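Local coordinates for periplasmic beta-glucosidase (Pseudomonas aeruginosa, PDB 6R5V) that hydrolyses glycosidic bonds as a family 3 glycoside hydrolase, probably releasing beta-D-glucose from non-reducing ends, at the interface of chains A and B. Numbering follows the deposited sequence. Chains: chain A/B, Periplasmic beta-glucosidase.

The three contacts lie along one two-fold symmetric interface between identical chains. Contact 1 is central, about 16 Å from contact 2 and about 19 Å from contact 3 between C-alpha centres, with contacts 2 and 3 about 32 Å apart. Contacts 1 and 2 draw on one stretch of chain A, residues 185-196, which meets the equivalent loop of chain B in contact 1 and residues 583 and 596-598 in contact 2. Contact 3 sets the fibronectin type III-like domain of chain A against the N-terminal domain of chain B. With their twins they could support a dimer, although the structure alone does not prove it biological.

Contact 1: the interface of chains A and B. Residues chain A 185, 192, 194-196; chain B 194-196, 199.
The loop of residues 192-196 and the 3-10 helix 185-187 of chain A meet the loop 194-196 and the start of helix 197-204 of chain B. Each Asp194 carboxylate receives two bonds from the partner's Ser196. A:Asp194 OD1 takes the nearly straight bond from B:Ser196 N (2.8 Å), and OD2 takes the hydroxyl OG of the same serine (2.6 Å), both from the syn side but tilted out of the carboxylate plane, N by 35°. The twin pair repeats this, with A:Ser196 OG 2.5 Å from B:Asp194 OD2. CG of A:Asp194 stands anti to the backbone N (chi1 -173°), which directs the carboxylate across the interface. B:Ser196 OG also accepts from B:Arg199 N (3.3 Å), capping helix 197-204, whose N-terminal end would probably help stabilise the carboxylate. The B:Arg199 guanidinium stacks almost parallel to the A:Asp194 carboxylate, with A:Asp194 CB over its centre. At its edge NH1 and NH2 converge end-on on one oxygen, A:Glu185 OE2, with NH1 at 2.8 Å in a salt bridge. Two waters join the Asp194 carbonyls of both chains; water 1 lies 2.9 Å from A:Asp194 OD1. The site lies in the N-terminal family 3 domain, where the two copies of the loop face each other.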
ATOM      1  N   GLU A 185      -6.629  -1.981   1.465  1.00 13.44           N
ATOM      2  CA  GLU A 185      -5.788  -0.790   1.224  1.00 13.46           C
ATOM      3  C   GLU A 185      -5.556  -0.067   2.545  1.00 12.36           C
ATOM      4  O   GLU A 185      -6.527   0.098   3.361  1.00 12.87           O
ATOM      5  CB  GLU A 185      -6.494   0.126   0.224  1.00 16.32           C
ATOM      6  CG  GLU A 185      -5.602   1.042  -0.551  1.00 21.03           C
ATOM      7  CD  GLU A 185      -6.279   1.618  -1.799  1.00 22.20           C
ATOM      8  OE1 GLU A 185      -7.042   2.570  -1.663  1.00 22.19           O
ATOM      9  OE2 GLU A 185      -6.071   1.070  -2.890  1.00 25.89           O
ATOM     10  N   THR A 192     -11.150  -1.428   0.586  1.00 10.54           N
ATOM     11  CA  THR A 192     -10.862  -1.721  -0.839  1.00 10.40           C
ATOM     12  C   THR A 192      -9.703  -2.699  -1.029  1.00 10.26           C
ATOM     13  O   THR A 192      -8.628  -2.496  -0.483  1.00  9.97           O
ATOM     14  CB  THR A 192     -10.586  -0.410  -1.585  1.00 10.27           C
ATOM     15  OG1 THR A 192     -11.741   0.388  -1.286  1.00 10.06           O
ATOM     16  CG2 THR A 192     -10.413  -0.703  -3.061  1.00 10.61           C
ATOM     17  N   ASP A 194      -7.632  -4.158  -4.339  1.00 11.55           N
ATOM     18  CA  ASP A 194      -7.456  -3.948  -5.788  1.00 13.31           C
ATOM     19  C   ASP A 194      -6.166  -4.641  -6.184  1.00 13.51           C
ATOM     20  O   ASP A 194      -5.112  -4.309  -5.612  1.00 15.18           O
ATOM     21  CB  ASP A 194      -7.424  -2.446  -6.097  1.00 14.74           C
ATOM     22  CG  ASP A 194      -7.425  -2.202  -7.571  1.00 16.92           C
ATOM     23  OD1 ASP A 194      -6.316  -2.179  -8.170  1.00 16.69           O
ATOM     24  OD2 ASP A 194      -8.527  -2.076  -8.110  1.00 18.05           O
ATOM     25  N   MET A 195      -6.236  -5.593  -7.106  1.00 12.02           N
ATOM     26  CA  MET A 195      -4.984  -6.275  -7.476  1.00 12.24           C
ATOM     27  C   MET A 195      -5.167  -6.900  -8.856  1.00 12.39           C
ATOM     28  O   MET A 195      -6.295  -7.116  -9.317  1.00 11.69           O
ATOM     29  CB  MET A 195      -4.551  -7.298  -6.421  1.00 14.12           C
ATOM     30  CG  MET A 195      -5.400  -8.506  -6.330  1.00 13.74           C
ATOM     31  SD  MET A 195      -4.732  -9.824  -5.269  1.00 12.92           S
ATOM     32  CE  MET A 195      -4.685  -8.960  -3.692  1.00 12.91           C
ATOM     33  N   SER A 196      -4.062  -7.206  -9.497  1.00 13.58           N
ATOM     34  CA  SER A 196      -4.078  -7.849 -10.826  1.00 12.89           C
ATOM     35  C   SER A 196      -4.540  -9.296 -10.697  1.00 14.33           C
ATOM     36  O   SER A 196      -4.399  -9.953  -9.612  1.00 13.31           O
ATOM     37  CB  SER A 196      -2.717  -7.742 -11.492  1.00 13.23           C
ATOM     38  OG  SER A 196      -1.814  -8.663 -10.900  1.00 14.53           O
TER
ATOM     39  N   ASP B 194       0.941  -2.971  -9.160  1.00 11.56           N
ATOM     40  CA  ASP B 194      -0.027  -4.070  -9.351  1.00 11.62           C
ATOM     41  C   ASP B 194      -1.421  -3.505  -9.117  1.00 12.16           C
ATOM     42  O   ASP B 194      -1.684  -2.923  -8.020  1.00 14.00           O
ATOM     43  CB  ASP B 194       0.303  -5.214  -8.391  1.00 14.24           C
ATOM     44  CG  ASP B 194      -0.589  -6.407  -8.651  1.00 15.57           C
ATOM     45  OD1 ASP B 194      -1.671  -6.445  -8.031  1.00 16.82           O
ATOM     46  OD2 ASP B 194      -0.240  -7.212  -9.535  1.00 18.73           O
ATOM     47  N   MET B 195      -2.276  -3.587 -10.117  1.00 11.42           N
ATOM     48  CA  MET B 195      -3.600  -2.965  -9.955  1.00 12.56           C
ATOM     49  C   MET B 195      -4.564  -3.598 -10.947  1.00 12.12           C
ATOM     50  O   MET B 195      -4.159  -4.165 -11.960  1.00 11.75           O
ATOM     51  CB  MET B 195      -3.502  -1.436 -10.084  1.00 14.47           C
ATOM     52  CG  MET B 195      -3.324  -0.907 -11.423  1.00 14.40           C
ATOM     53  SD  MET B 195      -3.503   0.898 -11.555  1.00 14.07           S
ATOM     54  CE  MET B 195      -2.241   1.478 -10.411  1.00 15.40           C
ATOM     55  N   SER B 196      -5.835  -3.504 -10.630  1.00 12.32           N
ATOM     56  CA  SER B 196      -6.915  -4.018 -11.494  1.00 12.37           C
ATOM     57  C   SER B 196      -7.042  -3.154 -12.745  1.00 13.83           C
ATOM     58  O   SER B 196      -6.667  -1.905 -12.753  1.00 11.19           O
ATOM     59  CB  SER B 196      -8.198  -4.044 -10.724  1.00 12.59           C
ATOM     60  OG  SER B 196      -8.775  -2.752 -10.659  1.00 12.26           O
ATOM     61  N   ARG B 199      -9.375   0.077 -12.221  1.00 14.84           N
ATOM     62  CA  ARG B 199      -8.650   1.182 -11.537  1.00 15.73           C
ATOM     63  C   ARG B 199      -7.652   1.827 -12.514  1.00 14.02           C
ATOM     64  O   ARG B 199      -7.579   3.079 -12.602  1.00 15.02           O
ATOM     65  CB  ARG B 199      -7.918   0.680 -10.293  1.00 16.00           C
ATOM     66  CG  ARG B 199      -7.042   1.762  -9.690  1.00 17.22           C
ATOM     67  CD  ARG B 199      -6.337   1.311  -8.435  1.00 17.99           C
ATOM     68  NE  ARG B 199      -7.296   1.375  -7.354  1.00 18.29           N
ATOM     69  CZ  ARG B 199      -7.020   1.222  -6.075  1.00 19.91           C
ATOM     70  NH1 ARG B 199      -5.781   0.981  -5.686  1.00 21.68           N
ATOM     71  NH2 ARG B 199      -7.995   1.255  -5.182  1.00 19.22           N
TER
HETATM   72  O   HOH W   1      -3.821  -1.779  -6.791  1.00 21.81           O
HETATM   73  O   HOH W   2      -2.098  -5.046  -5.661  1.00 23.52           O

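Contact 2: the interface of chains A and B. Residues chain A 188-191, 489; chain B 583, 596-598.
B:Ser597 points its hydroxyl at A:Asp189 O, a backbone carbonyl in a loop of the N-terminal glycosyl hydrolase family 3 domain. B:Ser597 and B:Thr583 come from loops of the family 3 C-terminal domain of the other chain. The bond is 2.7 Å from B:Ser597 OG to A:Asp189 O, and the hydroxyl is tilted 24° from the carbonyl plane. With OG anti to its own backbone N (chi1 -170°), B:Ser597 reaches in beside the side chains of A:Arg188 and A:Asn191. A:Arg188 CB packs 3.6 Å from B:Ser597 OG. Farther along, the arginine bends at chi3 and its NE is joined to the same hydroxyl through water 3. This water lies in the guanidinium plane, at an edge, 2.8 Å from A:Arg188 NE. The A:Tyr190 ring turns its CD2-CE2 edge towards chain B. B:Thr596 C and B:Ser597 N lie at this edge, level with the ring, while the carbonyl oxygen B:Thr596 O stands off the ring plane, 3.5 Å from A:Tyr190 CE2. One ring face is covered within chain A by A:Asp189 CG. The methyl CG2 of B:Thr583 approaches A:Asn191 OD1 to 3.3 Å, the two side chains crossing at about a right angle. The same methyl and B:Thr583 CB lie near A:Tyr190 O. On the side away from the A:Arg188 guanidinium, A:Ser489 CB touches the backbone carbonyl B:Arg598 O at 3.5 Å, a small contact at the margin of the patch.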
ATOM      1  N   ARG A 188      -6.490  -0.883   6.508  1.00 11.08           N
ATOM      2  CA  ARG A 188      -7.746  -0.524   7.209  1.00 11.12           C
ATOM      3  C   ARG A 188      -8.739  -1.659   7.047  1.00 11.47           C
ATOM      4  O   ARG A 188      -8.988  -2.108   5.884  1.00 10.73           O
ATOM      5  CB  ARG A 188      -8.332   0.796   6.688  1.00 13.27           C
ATOM      6  CG  ARG A 188      -7.431   1.987   6.966  1.00 13.66           C
ATOM      7  CD  ARG A 188      -7.949   3.354   6.558  1.00 13.62           C
ATOM      8  NE  ARG A 188      -8.038   3.651   5.148  1.00 16.30           N
ATOM      9  CZ  ARG A 188      -7.053   4.149   4.360  1.00 16.09           C
ATOM     10  NH1 ARG A 188      -5.817   4.284   4.803  1.00 14.84           N
ATOM     11  NH2 ARG A 188      -7.320   4.477   3.095  1.00 15.49           N
ATOM     12  N   ASP A 189      -9.293  -2.152   8.151  1.00 11.14           N
ATOM     13  CA  ASP A 189     -10.216  -3.297   8.045  1.00 11.99           C
ATOM     14  C   ASP A 189     -11.376  -2.915   7.105  1.00 10.73           C
ATOM     15  O   ASP A 189     -11.789  -1.714   7.056  1.00 10.88           O
ATOM     16  CB  ASP A 189     -10.695  -3.806   9.394  1.00 12.67           C
ATOM     17  CG  ASP A 189     -11.006  -5.315   9.379  1.00 14.02           C
ATOM     18  OD1 ASP A 189     -11.067  -5.934   8.265  1.00 12.57           O
ATOM     19  OD2 ASP A 189     -11.166  -5.851  10.477  1.00 14.30           O
ATOM     20  N   TYR A 190     -11.862  -3.910   6.355  1.00 10.72           N
ATOM     21  CA  TYR A 190     -13.027  -3.840   5.448  1.00 11.98           C
ATOM     22  C   TYR A 190     -12.746  -2.979   4.207  1.00 12.65           C
ATOM     23  O   TYR A 190     -13.649  -2.828   3.363  1.00 11.70           O
ATOM     24  CB  TYR A 190     -14.238  -3.215   6.142  1.00 12.72           C
ATOM     25  CG  TYR A 190     -14.476  -3.640   7.564  1.00 12.95           C
ATOM     26  CD1 TYR A 190     -14.691  -4.971   7.864  1.00 13.68           C
ATOM     27  CD2 TYR A 190     -14.522  -2.705   8.589  1.00 13.85           C
ATOM     28  CE1 TYR A 190     -14.930  -5.379   9.161  1.00 14.01           C
ATOM     29  CE2 TYR A 190     -14.753  -3.096   9.897  1.00 14.00           C
ATOM     30  CZ  TYR A 190     -14.984  -4.429  10.174  1.00 14.83           C
ATOM     31  OH  TYR A 190     -15.286  -4.831  11.452  1.00 16.88           O
ATOM     32  N   ASN A 191     -11.518  -2.480   4.050  1.00 11.86           N
ATOM     33  CA  ASN A 191     -11.204  -1.516   2.972  1.00 11.17           C
ATOM     34  C   ASN A 191     -11.014  -2.234   1.613  1.00 10.56           C
ATOM     35  O   ASN A 191     -10.765  -3.454   1.547  1.00 11.69           O
ATOM     36  CB  ASN A 191      -9.991  -0.623   3.262  1.00 10.89           C
ATOM     37  CG  ASN A 191     -10.047   0.695   2.520  1.00 11.01           C
ATOM     38  OD1 ASN A 191     -11.110   1.078   2.000  1.00 12.22           O
ATOM     39  ND2 ASN A 191      -8.910   1.374   2.385  1.00 10.94           N
ATOM     40  N   SER A 489      -7.044  -1.734  13.188  1.00 12.05           N
ATOM     41  CA  SER A 489      -5.897  -1.355  12.328  1.00 12.33           C
ATOM     42  C   SER A 489      -5.053  -0.294  13.034  1.00 11.72           C
ATOM     43  O   SER A 489      -5.574   0.556  13.707  1.00 10.37           O
ATOM     44  CB  SER A 489      -6.368  -0.910  11.002  1.00 13.08           C
ATOM     45  OG  SER A 489      -7.085  -1.975  10.394  1.00 13.96           O
TER
ATOM     46  N   THR B 583     -16.636   1.560   1.183  1.00 10.41           N
ATOM     47  CA  THR B 583     -16.620   0.256   1.888  1.00 10.47           C
ATOM     48  C   THR B 583     -18.034  -0.087   2.408  1.00 10.82           C
ATOM     49  O   THR B 583     -18.953   0.725   2.285  1.00 11.15           O
ATOM     50  CB  THR B 583     -15.644   0.178   3.077  1.00 11.04           C
ATOM     51  OG1 THR B 583     -16.207   0.737   4.286  1.00 10.95           O
ATOM     52  CG2 THR B 583     -14.296   0.792   2.765  1.00 11.57           C
ATOM     53  N   THR B 596     -15.853  -0.091  11.956  1.00 14.66           N
ATOM     54  CA  THR B 596     -15.825   0.687  10.700  1.00 15.08           C
ATOM     55  C   THR B 596     -14.413   0.655  10.139  1.00 13.31           C
ATOM     56  O   THR B 596     -13.485   0.070  10.797  1.00 13.05           O
ATOM     57  CB  THR B 596     -16.351   2.113  10.912  1.00 16.18           C
ATOM     58  OG1 THR B 596     -15.457   2.755  11.848  1.00 16.30           O
ATOM     59  CG2 THR B 596     -17.775   2.137  11.426  1.00 17.38           C
ATOM     60  N   SER B 597     -14.281   1.123   8.917  1.00 12.18           N
ATOM     61  CA  SER B 597     -12.982   1.087   8.195  1.00 11.62           C
ATOM     62  C   SER B 597     -12.114   2.259   8.640  1.00 12.78           C
ATOM     63  O   SER B 597     -12.389   3.405   8.197  1.00 13.10           O
ATOM     64  CB  SER B 597     -13.178   1.071   6.705  1.00 12.01           C
ATOM     65  OG  SER B 597     -11.918   0.800   6.105  1.00 10.86           O
ATOM     66  N   ARG B 598     -11.139   2.004   9.530  1.00 11.79           N
ATOM     67  CA  ARG B 598     -10.495   3.072  10.310  1.00 12.72           C
ATOM     68  C   ARG B 598      -9.251   2.537  11.009  1.00 12.81           C
ATOM     69  O   ARG B 598      -9.087   1.298  11.090  1.00 12.67           O
ATOM     70  CB  ARG B 598     -11.444   3.629  11.386  1.00 14.22           C
ATOM     71  CG  ARG B 598     -11.813   2.639  12.487  1.00 16.88           C
ATOM     72  CD  ARG B 598     -12.841   3.239  13.435  1.00 17.96           C
ATOM     73  NE  ARG B 598     -12.385   4.479  14.100  1.00 22.50           N
ATOM     74  CZ  ARG B 598     -11.829   4.517  15.314  1.00 22.06           C
ATOM     75  NH1 ARG B 598     -11.565   3.393  15.942  1.00 22.89           N
ATOM     76  NH2 ARG B 598     -11.439   5.660  15.864  1.00 21.03           N
TER
HETATM   77  O   HOH W   3     -10.734   2.986   4.756  1.00 16.11           O

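Contact 3: the interface of chains A and B. Residues chain A 665-668; chain B 228, 265-267.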
ATOM      1  N   SER A 665       8.273 -15.000 -18.520  1.00 15.01           N
ATOM      2  CA  SER A 665       7.287 -14.178 -19.276  0.50 15.77           C
ATOM      3  C   SER A 665       6.671 -13.096 -18.393  1.00 16.17           C
ATOM      4  O   SER A 665       6.051 -12.155 -18.959  1.00 17.38           O
ATOM      5  CB  SER A 665       6.185 -15.023 -19.830  0.50 17.25           C
ATOM      6  OG  SER A 665       6.635 -15.743 -20.954  0.50 19.31           O
ATOM      7  N   LEU A 666       6.739 -13.278 -17.074  1.00 15.30           N
ATOM      8  CA  LEU A 666       6.336 -12.299 -16.032  1.00 17.22           C
ATOM      9  C   LEU A 666       7.562 -12.151 -15.141  1.00 15.21           C
ATOM     10  O   LEU A 666       8.279 -13.148 -14.964  1.00 16.64           O
ATOM     11  CB  LEU A 666       5.212 -12.825 -15.114  1.00 21.24           C
ATOM     12  CG  LEU A 666       3.749 -12.705 -15.522  1.00 26.82           C
ATOM     13  CD1 LEU A 666       2.869 -12.673 -14.291  1.00 29.21           C
ATOM     14  CD2 LEU A 666       3.462 -11.490 -16.352  1.00 29.97           C
ATOM     15  N   SER A 667       7.773 -10.983 -14.554  1.00 14.25           N
ATOM     16  CA  SER A 667       8.778 -10.812 -13.480  1.00 13.02           C
ATOM     17  C   SER A 667       8.377 -11.690 -12.294  1.00 13.20           C
ATOM     18  O   SER A 667       7.284 -11.482 -11.757  1.00 14.39           O
ATOM     19  CB  SER A 667       8.876  -9.362 -13.096  1.00 12.71           C
ATOM     20  OG  SER A 667       9.956  -9.167 -12.183  1.00 12.39           O
ATOM     21  N   ARG A 668       9.209 -12.649 -11.892  1.00 13.67           N
ATOM     22  CA  ARG A 668       8.863 -13.593 -10.804  1.00 14.30           C
ATOM     23  C   ARG A 668       9.614 -13.196  -9.535  1.00 12.49           C
ATOM     24  O   ARG A 668      10.682 -12.576  -9.618  1.00 10.57           O
ATOM     25  CB  ARG A 668       9.188 -15.030 -11.218  1.00 16.53           C
ATOM     26  CG  ARG A 668       8.393 -15.486 -12.437  1.00 18.80           C
ATOM     27  CD  ARG A 668       7.146 -16.215 -12.091  1.00 23.56           C
ATOM     28  NE  ARG A 668       7.280 -17.518 -11.431  1.00 21.52           N
ATOM     29  CZ  ARG A 668       6.689 -17.849 -10.285  1.00 29.46           C
ATOM     30  NH1 ARG A 668       5.927 -16.978  -9.590  1.00 30.38           N
ATOM     31  NH2 ARG A 668       6.852 -19.098  -9.863  1.00 26.03           N
TER
ATOM     32  N   GLY B 228       3.322  -7.371 -13.309  1.00 11.87           N
ATOM     33  CA  GLY B 228       4.371  -8.374 -13.600  1.00 12.75           C
ATOM     34  C   GLY B 228       5.152  -8.113 -14.869  1.00 12.57           C
ATOM     35  O   GLY B 228       6.184  -8.788 -15.050  1.00 11.48           O
ATOM     36  N   HIS B 265      14.867  -7.301 -13.891  1.00 12.00           N
ATOM     37  CA  HIS B 265      13.430  -7.630 -13.719  1.00 12.27           C
ATOM     38  C   HIS B 265      13.168  -9.124 -13.894  1.00 12.62           C
ATOM     39  O   HIS B 265      12.091  -9.576 -13.460  1.00 15.24           O
ATOM     40  CB  HIS B 265      12.587  -6.867 -14.724  1.00 11.51           C
ATOM     41  CG  HIS B 265      12.303  -5.449 -14.408  1.00 10.86           C
ATOM     42  ND1 HIS B 265      11.484  -5.110 -13.362  1.00 11.28           N
ATOM     43  CD2 HIS B 265      12.508  -4.312 -15.122  1.00 11.07           C
ATOM     44  CE1 HIS B 265      11.244  -3.802 -13.411  1.00 11.04           C
ATOM     45  NE2 HIS B 265      11.916  -3.278 -14.430  1.00 11.05           N
ATOM     46  N   GLY B 266      14.085  -9.862 -14.511  1.00 13.08           N
ATOM     47  CA  GLY B 266      13.917 -11.307 -14.759  1.00 12.96           C
ATOM     48  C   GLY B 266      13.010 -11.624 -15.921  1.00 13.11           C
ATOM     49  O   GLY B 266      12.358 -12.692 -15.897  1.00 11.85           O
ATOM     50  N   LEU B 267      12.944 -10.763 -16.927  1.00 11.66           N
ATOM     51  CA  LEU B 267      12.260 -11.084 -18.210  1.00 13.21           C
ATOM     52  C   LEU B 267      13.291 -11.624 -19.213  1.00 13.11           C
ATOM     53  O   LEU B 267      12.906 -12.153 -20.241  1.00 12.81           O
ATOM     54  CB  LEU B 267      11.620  -9.805 -18.760  1.00 15.53           C
ATOM     55  CG  LEU B 267      10.161  -9.535 -18.387  1.00 18.10           C
ATOM     56  CD1 LEU B 267       9.209 -10.288 -19.260  1.00 21.65           C
ATOM     57  CD2 LEU B 267       9.879  -9.788 -16.909  1.00 17.41           C
TER
HETATM   58  O   HOH W   4      10.536  -6.651 -11.170  1.00 10.36           O
HETATM   59  O   HOH W   5      11.761 -13.696 -13.311  1.00 14.31           O
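A:Ser667 binds two backbone carbonyls of chain B by direct hydrogen bonds. Its backbone N gives a nearly straight bond to B:Gly228 O (2.8 Å). Its hydroxyl OG donates to B:His265 O at 2.5 Å, arriving in the carbonyl plane. OG sits anti to the backbone N (chi1 -173°), which carries the hydroxyl to B:His265 while the amide faces B:Gly228. Two waters add bridges between the chains. Water 4 is 2.8 Å from A:Ser667 OG and lies in the plane of the B:His265 imidazole, at its edge, where it meets ND1. Water 5 joins the backbone A:Arg668 N to B:Gly266 O, at 2.8 Å from the latter. Apolar contact comes from B:Leu267, whose methyl CD2 packs 3.7 Å from A:Ser667 CA. Its other methyl, CD1, makes a van der Waals contact with a backbone carbonyl, 3.7 Å from A:Ser665 O. On chain A the site is the loop joining strands 651-660 and 672-681 of the fibronectin type III-like domain; on chain B it is the turn between strands 225-226 and 229-230 and the loop leading into helix 271-281, in the N-terminal family 3 domain.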